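Local coordinates for endoglucanase family 5 (Clostridium acetobutylicum ATCC 824, PDB 6PZ7), which probably hydrolyses internal beta-1,4 linkages of cellulose and related plant polysaccharides, as a broad-specificity endoglucanase of glycoside hydrolase family 5, subfamily 4, at residues L26-E32 against W78-V82; D46-E50 against Q91-Y95; V86-I90 against Y135-L139; T104-I108 against E120-V124; F141-N145 against F170-V175. All coordinates share one frame. Where two conformers were deposited one is given. Numbering follows the deposited sequence.

Contact 1 of 5, residues L26-E32 against W78-V82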
# COMPACT_ATOMS: atom_id res chain seq x y z
N LEU A 26 11.81 2.89 -3.82
CA LEU A 26 12.43 2.63 -2.52
C LEU A 26 12.18 1.20 -2.01
O LEU A 26 12.82 0.77 -1.04
CB LEU A 26 12.04 3.69 -1.51
CG LEU A 26 12.47 5.11 -1.87
CD1 LEU A 26 11.87 6.10 -0.90
CD2 LEU A 26 13.96 5.29 -1.95
N ASP A 27 11.26 0.52 -2.65
CA ASP A 27 10.99 -0.89 -2.44
C ASP A 27 11.89 -1.79 -3.23
O ASP A 27 11.93 -3.02 -2.96
CB ASP A 27 9.51 -1.22 -2.73
CG ASP A 27 8.98 -0.66 -4.03
OD1 ASP A 27 8.26 -1.40 -4.77
OD2 ASP A 27 9.23 0.52 -4.36
N ALA A 28 12.62 -1.25 -4.22
CA ALA A 28 13.62 -2.01 -4.95
C ALA A 28 14.82 -2.25 -4.06
O ALA A 28 14.97 -1.64 -2.99
CB ALA A 28 14.05 -1.27 -6.22
N SER A 29 15.74 -3.10 -4.50
CA SER A 29 16.97 -3.36 -3.76
C SER A 29 18.08 -3.58 -4.76
O SER A 29 17.82 -3.94 -5.91
CB SER A 29 16.84 -4.57 -2.82
OG SER A 29 16.19 -5.65 -3.44
N PRO A 30 19.32 -3.33 -4.37
CA PRO A 30 19.69 -2.83 -3.05
C PRO A 30 19.43 -1.35 -2.87
O PRO A 30 19.46 -0.88 -1.73
CB PRO A 30 21.21 -3.12 -2.98
CG PRO A 30 21.65 -3.10 -4.37
CD PRO A 30 20.51 -3.66 -5.19
N ASP A 31 19.13 -0.63 -3.94
CA ASP A 31 18.86 0.80 -3.83
C ASP A 31 17.78 1.20 -4.83
O ASP A 31 17.26 0.38 -5.58
CB ASP A 31 20.15 1.61 -3.94
CG ASP A 31 20.17 2.81 -3.00
OD1 ASP A 31 19.30 3.71 -3.13
OD2 ASP A 31 21.05 2.86 -2.11
N GLU A 32 17.46 2.50 -4.81
CA GLU A 32 16.27 3.04 -5.43
C GLU A 32 16.20 2.80 -6.94
O GLU A 32 15.12 2.68 -7.50
CB GLU A 32 16.33 4.54 -5.09
CG GLU A 32 15.27 5.37 -5.76
CD GLU A 32 15.22 6.81 -5.29
OE1 GLU A 32 16.08 7.20 -4.49
OE2 GLU A 32 14.27 7.51 -5.74
N TRP A 78 20.17 6.02 4.11
CA TRP A 78 18.91 5.52 3.57
C TRP A 78 17.74 6.27 4.18
O TRP A 78 16.83 6.70 3.46
CB TRP A 78 18.80 4.02 3.81
CG TRP A 78 17.53 3.39 3.27
CD1 TRP A 78 16.51 2.89 4.00
CD2 TRP A 78 17.17 3.20 1.90
NE1 TRP A 78 15.53 2.39 3.19
CE2 TRP A 78 15.92 2.55 1.88
CE3 TRP A 78 17.81 3.49 0.69
CZ2 TRP A 78 15.30 2.18 0.69
CZ3 TRP A 78 17.17 3.12 -0.49
CH2 TRP A 78 15.93 2.48 -0.48
N LEU A 79 17.72 6.42 5.51
CA LEU A 79 16.66 7.20 6.13
C LEU A 79 16.61 8.60 5.57
O LEU A 79 15.52 9.17 5.37
CB LEU A 79 16.83 7.24 7.64
CG LEU A 79 16.25 6.09 8.44
CD1 LEU A 79 16.80 6.13 9.86
CD2 LEU A 79 14.73 6.09 8.45
N ASN A 80 17.76 9.21 5.34
CA ASN A 80 17.80 10.57 4.81
C ASN A 80 17.15 10.62 3.43
O ASN A 80 16.37 11.54 3.12
CB ASN A 80 19.24 11.09 4.71
CG ASN A 80 19.86 11.40 6.05
OD1 ASN A 80 19.19 11.52 7.07
ND2 ASN A 80 21.17 11.57 6.04
N ARG A 81 17.43 9.61 2.58
CA ARG A 81 16.81 9.56 1.25
C ARG A 81 15.32 9.32 1.32
O ARG A 81 14.53 9.99 0.62
CB ARG A 81 17.49 8.50 0.38
CG ARG A 81 16.87 8.40 -1.01
CD ARG A 81 16.87 9.73 -1.76
NE ARG A 81 16.16 9.55 -3.03
CZ ARG A 81 15.62 10.54 -3.74
NH1 ARG A 81 15.72 11.81 -3.36
NH2 ARG A 81 14.92 10.24 -4.83
N VAL A 82 14.88 8.42 2.19
CA VAL A 82 13.45 8.19 2.36
C VAL A 82 12.78 9.50 2.76
O VAL A 82 11.70 9.85 2.25
CB VAL A 82 13.19 7.07 3.40
CG1 VAL A 82 11.73 6.94 3.70
CG2 VAL A 82 13.74 5.73 2.90

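Contact 2 of 5, residues D46-E50 against Q91-Y95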
# COMPACT_ATOMS: atom_id res chain seq x y z
N ASP A 46 5.40 16.35 -8.47
CA ASP A 46 4.57 17.46 -8.92
C ASP A 46 3.60 17.02 -10.01
O ASP A 46 2.46 17.49 -10.07
CB ASP A 46 5.46 18.60 -9.46
CG ASP A 46 6.25 19.34 -8.40
OD1 ASP A 46 6.03 19.20 -7.18
OD2 ASP A 46 7.12 20.14 -8.80
N LYS A 47 4.04 16.14 -10.91
CA LYS A 47 3.14 15.64 -11.96
C LYS A 47 1.95 14.90 -11.33
O LYS A 47 0.81 15.02 -11.80
CB LYS A 47 3.92 14.66 -12.84
CG LYS A 47 3.34 14.39 -14.19
CD LYS A 47 3.67 15.47 -15.20
CE LYS A 47 3.06 15.05 -16.48
NZ LYS A 47 3.08 16.10 -17.47
N ILE A 48 2.21 14.12 -10.29
CA ILE A 48 1.15 13.41 -9.57
C ILE A 48 0.14 14.37 -8.98
O ILE A 48 -1.08 14.20 -9.14
CB ILE A 48 1.77 12.51 -8.47
CG1 ILE A 48 2.86 11.58 -9.02
CG2 ILE A 48 0.69 11.80 -7.67
CD1 ILE A 48 2.42 10.73 -10.15
N LYS A 49 0.63 15.41 -8.30
CA LYS A 49 -0.25 16.41 -7.72
C LYS A 49 -1.07 17.12 -8.78
O LYS A 49 -2.28 17.32 -8.62
CB LYS A 49 0.60 17.42 -6.94
CG LYS A 49 -0.14 18.63 -6.39
CD LYS A 49 -1.14 18.22 -5.35
CE LYS A 49 -1.72 19.47 -4.63
NZ LYS A 49 -2.32 19.07 -3.33
N GLU A 50 -0.41 17.52 -9.87
CA GLU A 50 -1.07 18.26 -10.94
C GLU A 50 -2.17 17.44 -11.61
O GLU A 50 -3.14 18.02 -12.13
CB GLU A 50 -0.03 18.70 -11.97
CG GLU A 50 0.89 19.83 -11.46
CD GLU A 50 2.20 20.02 -12.25
OE1 GLU A 50 2.46 19.35 -13.28
OE2 GLU A 50 3.02 20.87 -11.80
N GLN A 91 5.46 18.32 0.86
CA GLN A 91 5.57 19.70 0.38
C GLN A 91 4.57 20.02 -0.73
O GLN A 91 4.30 21.20 -0.98
CB GLN A 91 6.99 19.95 -0.15
CG GLN A 91 8.02 20.02 0.94
CD GLN A 91 9.44 19.99 0.45
OE1 GLN A 91 9.71 19.85 -0.76
NE2 GLN A 91 10.39 20.09 1.37
N ASP A 92 4.02 19.02 -1.39
CA ASP A 92 2.96 19.18 -2.37
C ASP A 92 1.57 19.07 -1.73
O ASP A 92 0.57 18.95 -2.47
CB ASP A 92 3.12 18.23 -3.55
CG ASP A 92 4.15 18.71 -4.54
OD1 ASP A 92 4.76 19.79 -4.38
OD2 ASP A 92 4.41 17.98 -5.54
N HIS A 93 1.47 19.08 -0.42
CA HIS A 93 0.20 19.08 0.29
C HIS A 93 -0.65 17.86 -0.08
O HIS A 93 -1.87 17.96 -0.27
CB HIS A 93 -0.53 20.41 0.13
CG HIS A 93 0.20 21.55 0.76
ND1 HIS A 93 0.37 21.66 2.12
CD2 HIS A 93 0.84 22.59 0.21
CE1 HIS A 93 1.04 22.77 2.39
NE2 HIS A 93 1.36 23.33 1.24
N MET A 94 -0.02 16.70 -0.21
CA MET A 94 -0.67 15.41 -0.36
C MET A 94 -0.43 14.59 0.90
O MET A 94 0.47 14.87 1.71
CB MET A 94 -0.13 14.67 -1.57
CG MET A 94 -0.53 15.37 -2.88
SD MET A 94 -0.13 14.44 -4.39
CE MET A 94 1.66 14.56 -4.39
N TYR A 95 -1.25 13.56 1.07
CA TYR A 95 -0.96 12.49 2.03
C TYR A 95 0.17 11.63 1.51
O TYR A 95 0.24 11.36 0.30
CB TYR A 95 -2.21 11.61 2.26
CG TYR A 95 -3.26 12.30 3.08
CD1 TYR A 95 -4.22 13.13 2.48
CD2 TYR A 95 -3.32 12.14 4.45
CE1 TYR A 95 -5.17 13.79 3.23
CE2 TYR A 95 -4.27 12.80 5.22
CZ TYR A 95 -5.17 13.64 4.61
OH TYR A 95 -6.10 14.28 5.42

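Contact 3 of 5, residues V86-I90 against Y135-L139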
# COMPACT_ATOMS: atom_id res chain seq x y z
N VAL A 86 9.59 11.44 1.05
CA VAL A 86 8.44 11.84 1.85
C VAL A 86 8.22 13.34 1.72
O VAL A 86 7.08 13.80 1.55
CB VAL A 86 8.63 11.42 3.31
CG1 VAL A 86 7.64 12.10 4.23
CG2 VAL A 86 8.54 9.92 3.42
N ASN A 87 9.28 14.14 1.81
CA ASN A 87 9.14 15.58 1.71
C ASN A 87 8.62 16.03 0.36
O ASN A 87 7.88 17.02 0.31
CB ASN A 87 10.42 16.32 2.10
CG ASN A 87 10.57 16.46 3.60
OD1 ASN A 87 9.62 16.21 4.36
ND2 ASN A 87 11.75 16.89 4.04
N TYR A 88 9.00 15.39 -0.75
CA TYR A 88 8.42 15.78 -2.04
C TYR A 88 6.89 15.76 -1.93
O TYR A 88 6.20 16.65 -2.44
CB TYR A 88 8.85 14.83 -3.18
CG TYR A 88 10.31 14.70 -3.51
CD1 TYR A 88 11.23 15.71 -3.30
CD2 TYR A 88 10.77 13.53 -4.09
CE1 TYR A 88 12.56 15.53 -3.62
CE2 TYR A 88 12.09 13.34 -4.41
CZ TYR A 88 12.99 14.36 -4.18
OH TYR A 88 14.33 14.15 -4.49
N VAL A 89 6.36 14.67 -1.37
CA VAL A 89 4.92 14.47 -1.27
C VAL A 89 4.29 15.47 -0.30
O VAL A 89 3.28 16.14 -0.60
CB VAL A 89 4.63 13.00 -0.87
CG1 VAL A 89 3.14 12.79 -0.67
CG2 VAL A 89 5.17 12.04 -1.92
N ILE A 90 4.86 15.58 0.90
CA ILE A 90 4.31 16.45 1.94
C ILE A 90 4.36 17.89 1.49
O ILE A 90 3.40 18.66 1.74
CB ILE A 90 5.03 16.21 3.28
CG1 ILE A 90 4.75 14.78 3.82
CG2 ILE A 90 4.69 17.27 4.31
CD1 ILE A 90 3.33 14.51 4.22
N TYR A 135 6.05 14.88 11.84
CA TYR A 135 5.14 15.18 10.73
C TYR A 135 3.70 15.25 11.25
O TYR A 135 3.32 14.55 12.21
CB TYR A 135 5.27 14.11 9.63
CG TYR A 135 6.51 14.29 8.81
CD1 TYR A 135 7.73 13.76 9.21
CD2 TYR A 135 6.49 15.01 7.60
CE1 TYR A 135 8.89 14.00 8.47
CE2 TYR A 135 7.64 15.20 6.86
CZ TYR A 135 8.82 14.68 7.31
OH TYR A 135 10.00 14.86 6.63
N ASP A 136 2.86 16.00 10.54
CA ASP A 136 1.43 16.08 10.88
C ASP A 136 0.68 14.87 10.31
O ASP A 136 1.28 13.92 9.81
CB ASP A 136 0.85 17.44 10.50
CG ASP A 136 0.68 17.67 9.04
OD1 ASP A 136 0.62 16.76 8.23
OD2 ASP A 136 0.64 18.90 8.68
N SER A 137 -0.64 14.92 10.39
CA SER A 137 -1.47 13.77 10.06
C SER A 137 -1.51 13.46 8.58
O SER A 137 -2.09 12.43 8.19
CB SER A 137 -2.89 13.98 10.57
OG SER A 137 -3.53 15.03 9.88
N HIS A 138 -0.89 14.28 7.73
CA HIS A 138 -0.77 13.91 6.32
C HIS A 138 0.23 12.79 6.09
O HIS A 138 0.23 12.20 5.01
CB HIS A 138 -0.44 15.11 5.44
CG HIS A 138 -1.59 16.06 5.32
ND1 HIS A 138 -1.84 17.04 6.26
CD2 HIS A 138 -2.60 16.11 4.43
CE1 HIS A 138 -2.94 17.70 5.91
NE2 HIS A 138 -3.42 17.15 4.82
N LEU A 139 1.11 12.48 7.05
CA LEU A 139 1.98 11.31 6.96
C LEU A 139 1.32 10.17 7.72
O LEU A 139 1.05 10.27 8.93
CB LEU A 139 3.37 11.60 7.54
CG LEU A 139 4.33 10.42 7.48
CD1 LEU A 139 4.56 9.89 6.07
CD2 LEU A 139 5.67 10.77 8.16

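Contact 4 of 5, residues T104-I108 against E120-V124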
# COMPACT_ATOMS: atom_id res chain seq x y z
N THR A 104 9.79 -9.59 3.92
CA THR A 104 9.42 -10.95 4.35
C THR A 104 10.61 -11.79 4.76
O THR A 104 10.41 -12.81 5.44
CB THR A 104 8.66 -11.71 3.26
OG1 THR A 104 9.49 -11.86 2.12
CG2 THR A 104 7.37 -10.98 2.84
N SER A 105 11.83 -11.41 4.40
CA SER A 105 12.98 -12.21 4.79
C SER A 105 13.16 -12.23 6.29
O SER A 105 13.72 -13.20 6.82
CB SER A 105 14.25 -11.68 4.11
OG SER A 105 14.52 -10.35 4.49
N TRP A 106 12.74 -11.16 7.01
CA TRP A 106 12.92 -11.05 8.44
C TRP A 106 11.61 -10.88 9.19
O TRP A 106 11.59 -11.03 10.41
CB TRP A 106 13.94 -9.94 8.80
CG TRP A 106 13.54 -8.58 8.33
CD1 TRP A 106 13.82 -8.02 7.11
CD2 TRP A 106 12.84 -7.60 9.08
NE1 TRP A 106 13.31 -6.74 7.06
CE2 TRP A 106 12.69 -6.46 8.25
CE3 TRP A 106 12.29 -7.58 10.36
CZ2 TRP A 106 12.04 -5.32 8.68
CZ3 TRP A 106 11.64 -6.43 10.78
CH2 TRP A 106 11.52 -5.33 9.96
N ILE A 107 10.50 -10.63 8.51
CA ILE A 107 9.16 -10.59 9.10
C ILE A 107 8.49 -11.90 8.69
O ILE A 107 8.08 -12.03 7.54
CB ILE A 107 8.34 -9.39 8.63
CG1 ILE A 107 9.08 -8.08 8.90
CG2 ILE A 107 6.98 -9.41 9.27
CD1 ILE A 107 8.47 -6.86 8.24
N ILE A 108 8.40 -12.87 9.60
CA ILE A 108 8.01 -14.24 9.26
C ILE A 108 6.86 -14.68 10.16
O ILE A 108 7.09 -14.98 11.33
CB ILE A 108 9.18 -15.22 9.32
CG1 ILE A 108 10.38 -14.70 8.52
CG2 ILE A 108 8.72 -16.58 8.81
CD1 ILE A 108 11.69 -15.48 8.82
N GLU A 120 12.76 -7.74 16.09
CA GLU A 120 13.34 -6.90 15.04
C GLU A 120 12.34 -5.82 14.61
O GLU A 120 12.73 -4.68 14.36
CB GLU A 120 13.81 -7.76 13.86
CG GLU A 120 14.56 -6.90 12.89
CD GLU A 120 15.31 -7.65 11.78
OE1 GLU A 120 15.38 -8.89 11.81
OE2 GLU A 120 15.82 -6.92 10.87
N LEU A 121 11.06 -6.15 14.51
CA LEU A 121 10.06 -5.16 14.14
C LEU A 121 10.03 -4.03 15.13
O LEU A 121 9.89 -2.87 14.74
CB LEU A 121 8.69 -5.83 14.13
CG LEU A 121 8.18 -6.39 12.83
CD1 LEU A 121 6.87 -7.15 13.08
CD2 LEU A 121 7.99 -5.27 11.77
N THR A 122 10.16 -4.33 16.42
CA THR A 122 10.20 -3.29 17.43
C THR A 122 11.38 -2.36 17.18
O THR A 122 11.23 -1.13 17.19
CB THR A 122 10.29 -3.90 18.84
OG1 THR A 122 9.19 -4.78 19.07
CG2 THR A 122 10.29 -2.85 19.89
N LYS A 123 12.57 -2.92 16.96
CA LYS A 123 13.75 -2.08 16.76
C LYS A 123 13.65 -1.26 15.49
O LYS A 123 14.01 -0.08 15.45
CB LYS A 123 15.02 -2.95 16.71
CG LYS A 123 15.71 -3.18 18.03
CD LYS A 123 14.91 -4.09 19.00
CE LYS A 123 15.73 -4.42 20.27
NZ LYS A 123 14.94 -5.26 21.18
N VAL A 124 13.18 -1.88 14.41
CA VAL A 124 13.11 -1.21 13.11
C VAL A 124 12.02 -0.14 13.08
O VAL A 124 12.30 1.01 12.74
CB VAL A 124 12.96 -2.25 11.97
CG1 VAL A 124 12.66 -1.59 10.66
CG2 VAL A 124 14.21 -3.10 11.87

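Contact 5 of 5, residues F141-N145 against F170-V175. Unlike the reference sequence in segment 141-145: Gln142 (reference Glu).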
# COMPACT_ATOMS: atom_id res chain seq x y z
N PHE A 141 1.53 5.98 8.55
CA PHE A 141 2.40 4.82 8.57
C PHE A 141 1.58 3.59 8.21
O PHE A 141 0.46 3.44 8.69
CB PHE A 141 3.05 4.59 9.95
CG PHE A 141 4.04 5.64 10.39
CD1 PHE A 141 4.65 6.51 9.52
CD2 PHE A 141 4.35 5.74 11.72
CE1 PHE A 141 5.55 7.47 9.99
CE2 PHE A 141 5.21 6.70 12.20
CZ PHE A 141 5.85 7.54 11.34
N GLN A 142 2.14 2.68 7.41
CA GLN A 142 1.52 1.40 7.10
C GLN A 142 2.49 0.34 7.64
O GLN A 142 3.66 0.28 7.24
CB GLN A 142 1.31 1.28 5.61
CG GLN A 142 0.89 -0.08 5.12
CD GLN A 142 0.95 -0.19 3.60
OE1 GLN A 142 1.64 -1.10 3.06
NE2 GLN A 142 0.30 0.66 2.93
N THR A 143 2.04 -0.46 8.59
CA THR A 143 2.96 -1.30 9.37
C THR A 143 3.71 -2.31 8.53
O THR A 143 4.92 -2.49 8.71
CB THR A 143 2.17 -2.00 10.48
OG1 THR A 143 1.11 -2.73 9.87
CG2 THR A 143 1.63 -1.02 11.52
N LEU A 144 2.99 -2.98 7.63
CA LEU A 144 3.44 -4.11 6.85
C LEU A 144 2.77 -4.01 5.49
O LEU A 144 1.67 -3.46 5.37
CB LEU A 144 3.03 -5.42 7.51
CG LEU A 144 3.48 -5.66 8.96
CD1 LEU A 144 2.77 -6.85 9.54
CD2 LEU A 144 4.98 -5.85 8.98
N ASN A 145 3.39 -4.61 4.46
CA ASN A 145 2.84 -4.57 3.10
C ASN A 145 1.93 -5.78 2.85
O ASN A 145 0.70 -5.67 2.95
CB ASN A 145 4.00 -4.53 2.10
CG ASN A 145 3.53 -4.66 0.69
OD1 ASN A 145 2.57 -4.01 0.31
ND2 ASN A 145 4.18 -5.46 -0.11
N PHE A 170 2.14 -9.05 15.02
CA PHE A 170 3.07 -8.13 14.39
C PHE A 170 2.48 -6.73 14.22
O PHE A 170 3.17 -5.73 14.47
CB PHE A 170 3.48 -8.64 13.01
CG PHE A 170 4.37 -9.88 12.98
CD1 PHE A 170 5.05 -10.34 14.10
CD2 PHE A 170 4.55 -10.53 11.79
CE1 PHE A 170 5.88 -11.46 14.01
CE2 PHE A 170 5.39 -11.64 11.69
CZ PHE A 170 6.05 -12.10 12.81
N ASN A 171 1.22 -6.64 13.79
CA ASN A 171 0.59 -5.33 13.65
C ASN A 171 0.50 -4.63 15.00
O ASN A 171 0.70 -3.42 15.09
CB ASN A 171 -0.79 -5.47 13.00
CG ASN A 171 -0.74 -5.65 11.49
OD1 ASN A 171 0.18 -5.15 10.83
ND2 ASN A 171 -1.76 -6.30 10.93
N LEU A 172 0.15 -5.38 16.04
CA LEU A 172 0.07 -4.81 17.39
C LEU A 172 1.43 -4.30 17.84
O LEU A 172 1.52 -3.19 18.37
CB LEU A 172 -0.44 -5.86 18.37
CG LEU A 172 -0.48 -5.43 19.83
CD1 LEU A 172 -1.34 -4.24 20.01
CD2 LEU A 172 -0.95 -6.59 20.71
N THR A 173 2.48 -5.09 17.64
CA THR A 173 3.82 -4.69 18.00
C THR A 173 4.18 -3.39 17.29
O THR A 173 4.72 -2.45 17.89
CB THR A 173 4.82 -5.78 17.58
OG1 THR A 173 4.59 -6.98 18.33
CG2 THR A 173 6.25 -5.32 17.83
N ALA A 174 3.92 -3.33 15.98
CA ALA A 174 4.26 -2.11 15.22
C ALA A 174 3.47 -0.90 15.70
O ALA A 174 4.04 0.18 15.89
CB ALA A 174 4.05 -2.38 13.75
N VAL A 175 2.17 -1.03 15.92
CA VAL A 175 1.37 0.09 16.41
C VAL A 175 1.87 0.55 17.77
O VAL A 175 2.04 1.76 18.01
CB VAL A 175 -0.13 -0.27 16.46
CG1 VAL A 175 -0.90 0.76 17.27
CG2 VAL A 175 -0.70 -0.37 15.04

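Contact 1 of 5, residues L26-E32 against W78-V82
Trp78 is the main contributor on the helical side of this contact. Its CA-to-CB bond runs sideways, but the indole extends to the loop and presents its edge: CZ2 lies 3.3 Å from Leu26 O, and CZ3 lies 3.4 Å from Asp31 OD1, the same oxygen that accepts the backbone N of Glu32 at 2.8 Å. Beyond the segments the ring stacks on His65 and meets Trp62 at right angles. Leu26 supplies the apolar counterpart, with CD2 packed 3.7 Å from Trp78 CH2 and CD1 4.3 Å from Val82 CG2. One turn on from Trp78, Arg81 closes a two-pronged salt bridge to Glu32, NE to OE1 at 2.8 Å and NH2 to OE2 at 3.0 Å, both nearly linear; Glu84 and Tyr88 hold the remaining guanidinium nitrogen, NH1. The arrangement ties the loop that follows strand 19-22 to the early turns of helix 76-91, as befits a (beta/alpha)8 barrel, in which long loops leave the C-terminal ends of the strands and rest on nearby outer helices.

Contact 2 of 5, residues D46-E50 against Q91-Y95
The acid groups of Asp46 and Asp92 face each other, OD1 of Asp46 lying 2.6 Å from OD2 of Asp92, and Lys42, one helical turn before Asp46, forms salt bridges to both acids. A second lysine crosses directly: Lys49 NZ donates to Asp92 O at 3.0 Å and, weakly, to His93 O at 3.3 Å. These carbonyls belong to the turn just after helix 76-91, where His93 adopts a left-handed backbone conformation and redirects the chain toward strand 95-99. The Lys49 chain reaches across the gap to them, and its aliphatic part packs on Met94, CD to CG at 3.8 Å. Deeper in, Met94 SD touches Ile48 CG2 at 4.3 Å, and both side chains continue onto Val56 of the neighbouring strand. Helix 42-51 is thus joined to the turn by a polar outer layer over a sulphur-and-hydrocarbon inner one. Lys42 sets positive charge beside both acids, while Lys49 spends its own on backbone oxygens.

Contact 3 of 5, residues V86-I90 against Y135-L139
The chi1 angle of Tyr135 (-76°, m) swings its ring toward helix 76-91, so that the hydroxyl reaches Asn87: Tyr135 OH donates to Asn87 OD1 at 2.7 Å. Asn87, also m, brings its amide round from a sideways CB. Beside the ring the helix offers two branched side chains. Val86, a t rotamer, sets CG1 4.1 Å from Tyr135 CE2 and 4.2 Å from Leu139 CD1; Ile90, m at both torsions, places CG1 4.2 Å from Tyr135 CD2 and CD1 3.9 Å from His138 O. Leu139 takes the t,p conformation, which carries its end back to the helix. Asp136, with chi1 p, folds over its own type I turn: OD1 accepts the backbone N of His138 at 2.9 Å, an Asx turn, and the His138 ND1 at 3.2 Å, fixing an imidazole that leads away from the helix to meet Tyr95. Such packing typifies the N-terminal end of a beta/alpha barrel, where the turn entering strand 139-142 seats against the helix that precedes the adjacent strand 95-99.

Contact 4 of 5, residues T104-I108 against E120-V124
Aromatic contacts dominate, and all of them involve Trp106. Its p rotamer (chi1 60°) projects the indole from the loop toward helix 111-132, where the carboxylate of Glu120 settles over one ring face; Trp106 CE3 and Glu120 CD are 3.3 Å apart, with OE2 above the rings. At the ring edge, Trp106 CZ3 lies 3.8 Å from the backbone N of Leu121. Apolar packing completes the join: Trp106 CZ3 approaches Leu121 CD2 at 4.0 Å, Trp106 CH2 reaches Val124 CB at 3.9 Å, and Ile107 CD1 meets Leu121 CD2, also at 3.9 Å. Leu121 is therefore shared by both loop residues, and Ile107 and Leu121 extend the apolar patch to Phe170 of helix 161-180. Polar bonds do not cross between the two segments. Those that fix the loop lie alongside: the indole NE1 binds Asp103, and Ser117 on the same helix bonds to Trp106 O and Ile108 N. In chemical terms, the join between these segments is van der Waals packing around a large aromatic surface, with the Ser117 bonds adding polar ties to the helix nearby; the acid over the indole is close contact without charge pairing, and the tryptophan spends its N-H on the loop itself.

Contact 5 of 5, residues F141-N145 against F170-V175
Strand 139-142 ends just as it meets the helix. Gln142, where the reference sequence has Glu, is still extended, but Thr143 turns to a helix-like backbone (phi/psi -62/-45°) before Leu144 opens out again at -145/155°. The kink directs the CA-to-CB bonds of both Thr143 and Leu144 toward segment 170-175, a regular helical turn with Ala174 N to Phe170 O and Val175 N to Asn171 O both at 2.9 Å. Approach is tight: the CA atoms of Thr143 and Ala174 are 6.0 Å apart, a spacing that suits the small alanine. Thr143 divides its side chain between two tasks. OG1 donates to Asn171 OD1 at 2.8 Å, while CG2 packs 3.6 Å from Ala174 CB and 4.3 Å from Val175 CG2. Leu144 CD1 fits against Phe170 CB at 4.0 Å and lies 3.4 Å from Asn171 OD1. Every touching residue is buried. Asn171 also gives its ND2 to Pro193 O at the end of the adjacent strand 190-193, so one amide links helix 161-180 to the ends of two successive barrel strands. Thr143 O in turn accepts from Thr100 and from Trp125 of helix 111-132, and Phe170 leans on Ser117 and Thr118 of that same helix. The contact thus lies where strand 139-142, strand 190-193 and helices 111-132 and 161-180 converge.

How the contacts relate
The contacts follow the wall of one (beta/alpha)8 barrel. Helix 76-91 carries both contact 1 and contact 3, joined through Arg81 NH1 and Tyr88 OH, 3.0 Å apart and probably hydrogen-bonded. Contacts 2 and 3, with centres about 10 Å apart, lie toward the N-terminal ends of the strands and meet where Tyr95 CZ packs 3.6 Å from His138 CD2. Contacts 4 and 5, also about 10 Å between centres, meet at Phe170 of contact 5, whose CG lies 3.7 Å from Leu121 CD1. Contacts 1, 4 and 5 involve loops leaving the C-terminal strand ends, the catalytic face in this family; Asn145 probably opens the Asn-Glu-Pro signature there. Contacts 2 and 4 are farthest apart, about 31 Å between centres.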